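Side-chain contacts in putative phosphoribosyltransferase (Neisseria gonorrhoeae, PDB 5VOG), which is of unknown function but binds the alarmone ppGpp and probably belongs to the type I phosphoribosyltransferases: residues A26-I31 / R53-F58; V86-P91 / K119-E124. All blocks are in the same frame, centred on the assembly; numbering follows the deposited sequence. Where two conformers were deposited one is given.

Overall arrangement
Contact 1 comes first along the chain and closes before contact 2 opens; their centres lie about 23 Å apart, their nearest atoms about 14 Å, and they do not touch. Both belong to the phosphoribosyltransferase domain, and both involve helices lying against the mixed, largely parallel sheet. In contact 1, helices 17-33 and 49-59 pack together; in contact 2, the loop after strand 78-85 meets the C-terminal part of helix 112-121. Strand 40-45 is common ground, since M41 touches L55 and R56 of contact 1 and I42 touches L89 and L121 of contact 2. Residues of both contacts also touch the second subunit, so each lies beside the dimer interface.

Contact 1. Residues A26-I31 / R53-F58; sequences ALAEKI and RMLRCF. With G4P (guanosine-5',3'-tetraphosphate), chain D.
A28 sits at the centre of this helix-helix packing, its methyl directed at helix 49-59 and received by two side chains. A28 CB lies 3.4 Å from F58 CB, close packing for two aliphatic carbons, and meets the F58 ring obliquely; it also lies 3.7 Å from L55 CD1. L55 gets there because its CG is anti to the backbone N (chi1 -163°), which swings the isobutyl end toward helix 17-33 although its CB starts off to one side. Two residues on, K30 takes no part in the packing; its NZ is hydrogen-bonded to the carbonyls of S153 and G154. One residue on, I31 CD1 approaches L55 CD2 more loosely, at 4.3 Å; L102 of strand 101-105 touches both side chains, closing the apolar layer over the sheet. The short helical segments cross at -58° with their axes 9.4 Å apart. On another side of helix 49-59, R56 forks its NH1 and NH2 onto ppGpp O2D and O3D, at 2.9 and 2.8 Å, both bonds nearly straight. R53 NE lies above one face of that guanidinium, offset toward its rim, and R53 itself is salt-bridged to D167 of the second subunit. The remaining protein bonds to this ppGpp include several from the second subunit, so helix 49-59 joins an apolar core on one side to an intersubunit phosphate site on another.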
loop_
_atom_site.group_PDB
_atom_site.type_symbol
_atom_site.label_atom_id
_atom_site.label_comp_id
_atom_site.label_asym_id
_atom_site.label_seq_id
_atom_site.Cartn_x
_atom_site.Cartn_y
_atom_site.Cartn_z
ATOM N N ALA A 26 -12.525 6.801 11.504
ATOM C CA ALA A 26 -12.492 7.674 12.675
ATOM C C ALA A 26 -11.200 8.483 12.726
ATOM O O ALA A 26 -11.202 9.644 13.158
ATOM C CB ALA A 26 -12.654 6.837 13.940
ATOM N N LEU A 27 -10.086 7.880 12.306
ATOM C CA LEU A 27 -8.817 8.600 12.260
ATOM C C LEU A 27 -8.883 9.766 11.282
ATOM O O LEU A 27 -8.410 10.870 11.582
ATOM C CB LEU A 27 -7.693 7.633 11.880
ATOM C CG LEU A 27 -6.281 8.178 11.653
ATOM C CD1 LEU A 27 -5.759 8.909 12.894
ATOM C CD2 LEU A 27 -5.357 7.038 11.282
ATOM N N ALA A 28 -9.474 9.545 10.106
ATOM C CA ALA A 28 -9.642 10.637 9.152
ATOM C C ALA A 28 -10.433 11.786 9.759
ATOM O O ALA A 28 -10.140 12.957 9.494
ATOM C CB ALA A 28 -10.327 10.129 7.885
ATOM N N GLU A 29 -11.444 11.471 10.573
ATOM C CA GLU A 29 -12.237 12.522 11.202
ATOM C C GLU A 29 -11.416 13.294 12.227
ATOM O O GLU A 29 -11.546 14.521 12.336
ATOM C CB GLU A 29 -13.488 11.925 11.849
ATOM C CG GLU A 29 -14.377 12.939 12.566
ATOM C CD GLU A 29 -15.151 13.835 11.613
ATOM O OE1 GLU A 29 -15.005 13.684 10.381
ATOM O OE2 GLU A 29 -15.920 14.692 12.103
ATOM N N LYS A 30 -10.562 12.599 12.985
ATOM C CA LYS A 30 -9.674 13.292 13.919
ATOM C C LYS A 30 -8.760 14.265 13.185
ATOM O O LYS A 30 -8.533 15.394 13.644
ATOM C CB LYS A 30 -8.815 12.291 14.693
ATOM C CG LYS A 30 -9.544 11.339 15.615
ATOM C CD LYS A 30 -8.533 10.465 16.374
ATOM C CE LYS A 30 -9.232 9.410 17.223
ATOM N NZ LYS A 30 -8.289 8.634 18.082
ATOM N N ILE A 31 -8.208 13.829 12.052
ATOM C CA ILE A 31 -7.321 14.677 11.263
ATOM C C ILE A 31 -8.078 15.893 10.747
ATOM O O ILE A 31 -7.627 17.037 10.890
ATOM C CB ILE A 31 -6.706 13.858 10.112
ATOM C CG1 ILE A 31 -5.786 12.773 10.682
ATOM C CG2 ILE A 31 -5.958 14.772 9.143
ATOM C CD1 ILE A 31 -5.464 11.631 9.707
ATOM N N ARG A 53 -3.927 3.569 2.034
ATOM C CA ARG A 53 -4.935 3.498 0.979
ATOM C C ARG A 53 -6.346 3.515 1.562
ATOM O O ARG A 53 -7.252 4.110 0.960
ATOM C CB ARG A 53 -4.715 2.267 0.096
ATOM C CG ARG A 53 -5.742 2.146 -1.044
ATOM C CD ARG A 53 -5.739 3.378 -1.950
ATOM N NE ARG A 53 -6.766 3.351 -2.996
ATOM C CZ ARG A 53 -8.040 3.680 -2.813
ATOM N NH1 ARG A 53 -8.482 4.053 -1.609
ATOM N NH2 ARG A 53 -8.883 3.640 -3.841
ATOM N N MET A 54 -6.547 2.922 2.747
ATOM C CA MET A 54 -7.829 3.091 3.426
ATOM C C MET A 54 -8.077 4.559 3.754
ATOM O O MET A 54 -9.188 5.072 3.569
ATOM C CB MET A 54 -7.875 2.248 4.705
ATOM C CG MET A 54 -7.954 0.739 4.474
ATOM S SD MET A 54 -7.885 -0.062 6.094
ATOM C CE MET A 54 -8.321 -1.750 5.668
ATOM N N LEU A 55 -7.044 5.255 4.236
ATOM C CA LEU A 55 -7.199 6.666 4.556
ATOM C C LEU A 55 -7.521 7.496 3.317
ATOM O O LEU A 55 -8.213 8.511 3.418
ATOM C CB LEU A 55 -5.931 7.160 5.242
ATOM C CG LEU A 55 -5.987 8.470 6.009
ATOM C CD1 LEU A 55 -7.129 8.500 7.033
ATOM C CD2 LEU A 55 -4.639 8.700 6.681
ATOM N N ARG A 56 -7.035 7.080 2.137
ATOM C CA ARG A 56 -7.312 7.855 0.929
ATOM C C ARG A 56 -8.799 7.893 0.616
ATOM O O ARG A 56 -9.280 8.854 0.004
ATOM C CB ARG A 56 -6.541 7.296 -0.269
ATOM C CG ARG A 56 -6.291 8.329 -1.349
ATOM C CD ARG A 56 -5.600 7.727 -2.566
ATOM N NE ARG A 56 -6.563 7.121 -3.479
ATOM C CZ ARG A 56 -6.253 6.583 -4.656
ATOM N NH1 ARG A 56 -4.992 6.530 -5.061
ATOM N NH2 ARG A 56 -7.209 6.076 -5.422
ATOM N N CYS A 57 -9.538 6.860 1.027
ATOM C CA CYS A 57 -10.986 6.857 0.848
ATOM C C CYS A 57 -11.616 8.090 1.476
ATOM O O CYS A 57 -12.574 8.659 0.935
ATOM C CB CYS A 57 -11.570 5.592 1.469
ATOM S SG CYS A 57 -13.336 5.417 1.288
ATOM N N PHE A 58 -11.075 8.526 2.611
ATOM C CA PHE A 58 -11.650 9.607 3.389
ATOM C C PHE A 58 -10.923 10.932 3.227
ATOM O O PHE A 58 -11.554 11.980 3.366
ATOM C CB PHE A 58 -11.680 9.202 4.864
ATOM C CG PHE A 58 -12.418 7.917 5.100
ATOM C CD1 PHE A 58 -13.805 7.901 5.131
ATOM C CD2 PHE A 58 -11.733 6.722 5.259
ATOM C CE1 PHE A 58 -14.493 6.714 5.317
ATOM C CE2 PHE A 58 -12.414 5.534 5.443
ATOM C CZ PHE A 58 -13.796 5.531 5.479
HETATM P PB G4P D . -4.626 -0.975 -16.269
HETATM O O1B G4P D . -3.526 -0.526 -17.093
HETATM O O2B G4P D . -5.690 -1.825 -17.000
HETATM O O3B G4P D . -4.103 -1.749 -15.018
HETATM O O3A G4P D . -5.375 0.262 -15.599
HETATM P PA G4P D . -6.072 1.534 -16.248
HETATM O O1A G4P D . -5.069 2.493 -16.760
HETATM O O2A G4P D . -7.090 1.087 -17.266
HETATM O "O5'" G4P D . -6.883 2.091 -14.972
HETATM C "C5'" G4P D . -7.248 3.478 -14.828
HETATM C "C4'" G4P D . -8.006 3.631 -13.536
HETATM O "O4'" G4P D . -9.303 3.020 -13.650
HETATM C "C3'" G4P D . -7.333 2.981 -12.322
HETATM O "O3'" G4P D . -7.109 3.998 -11.322
HETATM C "C2'" G4P D . -8.325 1.929 -11.819
HETATM O "O2'" G4P D . -8.379 1.820 -10.398
HETATM C "C1'" G4P D . -9.636 2.449 -12.404
HETATM N N9 G4P D . -10.595 1.371 -12.653
HETATM C C8 G4P D . -10.721 0.630 -13.798
HETATM N N7 G4P D . -11.663 -0.280 -13.720
HETATM C C5 G4P D . -12.186 -0.126 -12.445
HETATM C C6 G4P D . -13.244 -0.811 -11.769
HETATM O O6 G4P D . -13.943 -1.731 -12.204
HETATM N N1 G4P D . -13.453 -0.320 -10.495
HETATM C C2 G4P D . -12.744 0.700 -9.916
HETATM N N2 G4P D . -13.097 1.060 -8.679
HETATM N N3 G4P D . -11.757 1.346 -10.532
HETATM C C4 G4P D . -11.534 0.889 -11.779
HETATM P PC G4P D . -5.846 4.949 -11.339
HETATM O O1C G4P D . -6.050 6.089 -12.274
HETATM O O2C G4P D . -4.685 4.052 -11.675
HETATM O O3C G4P D . -5.694 5.439 -9.830
HETATM P PD G4P D . -5.338 4.714 -8.455
HETATM O O1D G4P D . -4.733 3.400 -8.824
HETATM O O2D G4P D . -4.339 5.656 -7.745
HETATM O O3D G4P D . -6.636 4.633 -7.695
#

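Contact 2. Residues V86-P91 / K119-E124; sequences VQWLDP and KELLKE. With MG (magnesium ion), chain F.
W88 packs its indole against E120 and L121, joining the loop that follows strand 78-85 to the C-terminal part of helix 112-121 in what is probably a type I phosphoribosyltransferase fold. Just before it, V86 and Q87 both face T67 in a classic beta bulge, where the chain turns a corner.

The tight part is apolar. W88 CZ2 rests 3.5 Å from E120 CB and 4.0 Å from L121 CD2, both reached obliquely to the ring. The indole is brought here by a chi1 of -154°, with CG anti to the backbone N. I42 of strand 40-45 touches both L89 and L121, and K85 makes a cation-pi contact with W88. Beyond its CB, the E120 chain bends at chi2, and its carboxylate, at 73° to the indole plane, forms a salt bridge with K123 NZ, 3.2 Å from E120 OE1, the ammonium on the syn side of both oxygens, somewhat out of the carboxylate plane.

The other side is looser and wet. L121 to E124 form a type I turn that carries E124 toward the loop, yet its carboxylate meets the loop through water. One water accepts from W88 NE1 at 3.0 Å and donates to E120 O and to E124 OE2, the last at 2.6 Å, so it satisfies both the indole N-H and the E120 carbonyl. A second water donates to L89 O and to E124 OE2 while also binding the magnesium ion. D90 OD1 and E124 OE2, 5.6 Å apart, do not touch; the magnesium ion and its water lie between the two acids and probably offset their repulsion. Three further waters bind the ion, whose ligand from D90 is OD1, 2.1 Å from the metal, with OD2 turned away at 4.1 Å.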
loop_
_atom_site.group_PDB
_atom_site.type_symbol
_atom_site.label_atom_id
_atom_site.label_comp_id
_atom_site.label_asym_id
_atom_site.label_seq_id
_atom_site.Cartn_x
_atom_site.Cartn_y
_atom_site.Cartn_z
ATOM N N VAL A 86 14.971 1.469 2.599
ATOM C CA VAL A 86 14.879 0.536 1.481
ATOM C C VAL A 86 14.504 1.257 0.194
ATOM O O VAL A 86 15.061 0.974 -0.870
ATOM C CB VAL A 86 13.858 -0.575 1.817
ATOM C CG1 VAL A 86 13.703 -1.549 0.638
ATOM C CG2 VAL A 86 14.270 -1.306 3.090
ATOM N N GLN A 87 13.549 2.177 0.288
ATOM C CA GLN A 87 13.159 3.071 -0.791
ATOM C C GLN A 87 12.859 4.436 -0.191
ATOM O O GLN A 87 12.231 4.526 0.868
ATOM C CB GLN A 87 11.922 2.563 -1.543
ATOM C CG GLN A 87 11.514 3.497 -2.684
ATOM C CD GLN A 87 10.318 3.010 -3.467
ATOM O OE1 GLN A 87 9.841 1.883 -3.269
ATOM N NE2 GLN A 87 9.836 3.851 -4.389
ATOM N N TRP A 88 13.289 5.500 -0.865
ATOM C CA TRP A 88 13.051 6.836 -0.345
ATOM C C TRP A 88 12.566 7.749 -1.460
ATOM O O TRP A 88 12.569 7.388 -2.643
ATOM C CB TRP A 88 14.306 7.409 0.329
ATOM C CG TRP A 88 13.971 8.433 1.358
ATOM C CD1 TRP A 88 14.133 9.791 1.263
ATOM C CD2 TRP A 88 13.363 8.190 2.627
ATOM N NE1 TRP A 88 13.675 10.401 2.407
ATOM C CE2 TRP A 88 13.199 9.442 3.262
ATOM C CE3 TRP A 88 12.954 7.034 3.295
ATOM C CZ2 TRP A 88 12.647 9.568 4.542
ATOM C CZ3 TRP A 88 12.400 7.156 4.564
ATOM C CH2 TRP A 88 12.249 8.418 5.173
ATOM N N LEU A 89 12.093 8.928 -1.050
ATOM C CA LEU A 89 11.670 9.986 -1.967
ATOM C C LEU A 89 12.890 10.836 -2.274
ATOM O O LEU A 89 13.183 11.802 -1.572
ATOM C CB LEU A 89 10.561 10.832 -1.356
ATOM C CG LEU A 89 9.139 10.307 -1.440
ATOM C CD1 LEU A 89 8.242 11.159 -0.568
ATOM C CD2 LEU A 89 8.654 10.325 -2.876
ATOM N N ASP A 90 13.614 10.456 -3.324
ATOM C CA ASP A 90 14.845 11.117 -3.760
ATOM C C ASP A 90 14.720 11.546 -5.213
ATOM O O ASP A 90 14.671 10.676 -6.105
ATOM C CB ASP A 90 16.044 10.179 -3.629
ATOM C CG ASP A 90 16.327 9.788 -2.211
ATOM O OD1 ASP A 90 16.228 10.662 -1.329
ATOM O OD2 ASP A 90 16.653 8.602 -1.982
ATOM N N PRO A 91 14.638 12.845 -5.520
ATOM C CA PRO A 91 14.377 13.952 -4.602
ATOM C C PRO A 91 12.892 14.007 -4.295
ATOM O O PRO A 91 12.115 13.308 -4.948
ATOM C CB PRO A 91 14.807 15.178 -5.405
ATOM C CG PRO A 91 14.501 14.794 -6.813
ATOM C CD PRO A 91 14.841 13.322 -6.900
ATOM N N LYS A 119 12.698 12.568 11.219
ATOM C CA LYS A 119 13.940 13.335 11.159
ATOM C C LYS A 119 14.407 13.515 9.720
ATOM O O LYS A 119 14.859 14.600 9.337
ATOM C CB LYS A 119 15.022 12.653 11.991
ATOM C CG LYS A 119 14.907 12.931 13.483
ATOM C CD LYS A 119 16.116 12.398 14.234
ATOM C CE LYS A 119 16.071 12.792 15.701
ATOM N NZ LYS A 119 17.273 12.321 16.439
ATOM N N GLU A 120 14.300 12.463 8.905
ATOM C CA GLU A 120 14.724 12.582 7.516
ATOM C C GLU A 120 13.816 13.520 6.734
ATOM O O GLU A 120 14.296 14.310 5.916
ATOM C CB GLU A 120 14.758 11.202 6.861
ATOM C CG GLU A 120 15.871 10.312 7.370
ATOM C CD GLU A 120 17.241 10.930 7.173
ATOM O OE1 GLU A 120 17.526 11.404 6.056
ATOM O OE2 GLU A 120 18.030 10.948 8.142
ATOM N N LEU A 121 12.500 13.447 6.961
ATOM C CA LEU A 121 11.581 14.284 6.199
ATOM C C LEU A 121 11.633 15.747 6.625
ATOM O O LEU A 121 11.289 16.624 5.823
ATOM C CB LEU A 121 10.158 13.731 6.315
ATOM C CG LEU A 121 9.955 12.376 5.619
ATOM C CD1 LEU A 121 8.622 11.756 5.998
ATOM C CD2 LEU A 121 10.055 12.535 4.105
ATOM N N LEU A 122 12.083 16.038 7.846
ATOM C CA LEU A 122 12.238 17.429 8.255
ATOM C C LEU A 122 13.407 18.114 7.560
ATOM O O LEU A 122 13.530 19.340 7.653
ATOM C CB LEU A 122 12.406 17.525 9.773
ATOM C CG LEU A 122 11.123 17.284 10.570
ATOM C CD1 LEU A 122 11.398 17.295 12.066
ATOM C CD2 LEU A 122 10.061 18.312 10.208
ATOM N N LYS A 123 14.271 17.356 6.881
ATOM C CA LYS A 123 15.313 17.946 6.050
ATOM C C LYS A 123 14.766 18.569 4.778
ATOM O O LYS A 123 15.501 19.293 4.095
ATOM C CB LYS A 123 16.352 16.890 5.683
ATOM C CG LYS A 123 17.093 16.320 6.870
ATOM C CD LYS A 123 18.019 15.213 6.425
ATOM C CE LYS A 123 18.912 14.755 7.555
ATOM N NZ LYS A 123 19.688 13.571 7.125
ATOM N N GLU A 124 13.508 18.307 4.446
ATOM C CA GLU A 124 12.920 18.742 3.191
ATOM C C GLU A 124 12.159 20.047 3.379
ATOM O O GLU A 124 11.976 20.541 4.494
ATOM C CB GLU A 124 11.986 17.663 2.635
ATOM C CG GLU A 124 12.599 16.272 2.539
ATOM C CD GLU A 124 13.644 16.145 1.447
ATOM O OE1 GLU A 124 13.760 17.061 0.601
ATOM O OE2 GLU A 124 14.343 15.112 1.433
HETATM MG MG MG F . 17.035 12.406 -0.467
HETATM O O HOH W 1 14.258 13.206 3.268
HETATM O O HOH W 2 14.894 13.123 -0.243
HETATM O O HOH W 3 16.863 12.036 1.924
HETATM O O HOH W 4 17.649 12.891 -2.698
HETATM O O HOH W 5 18.746 11.397 -0.915
#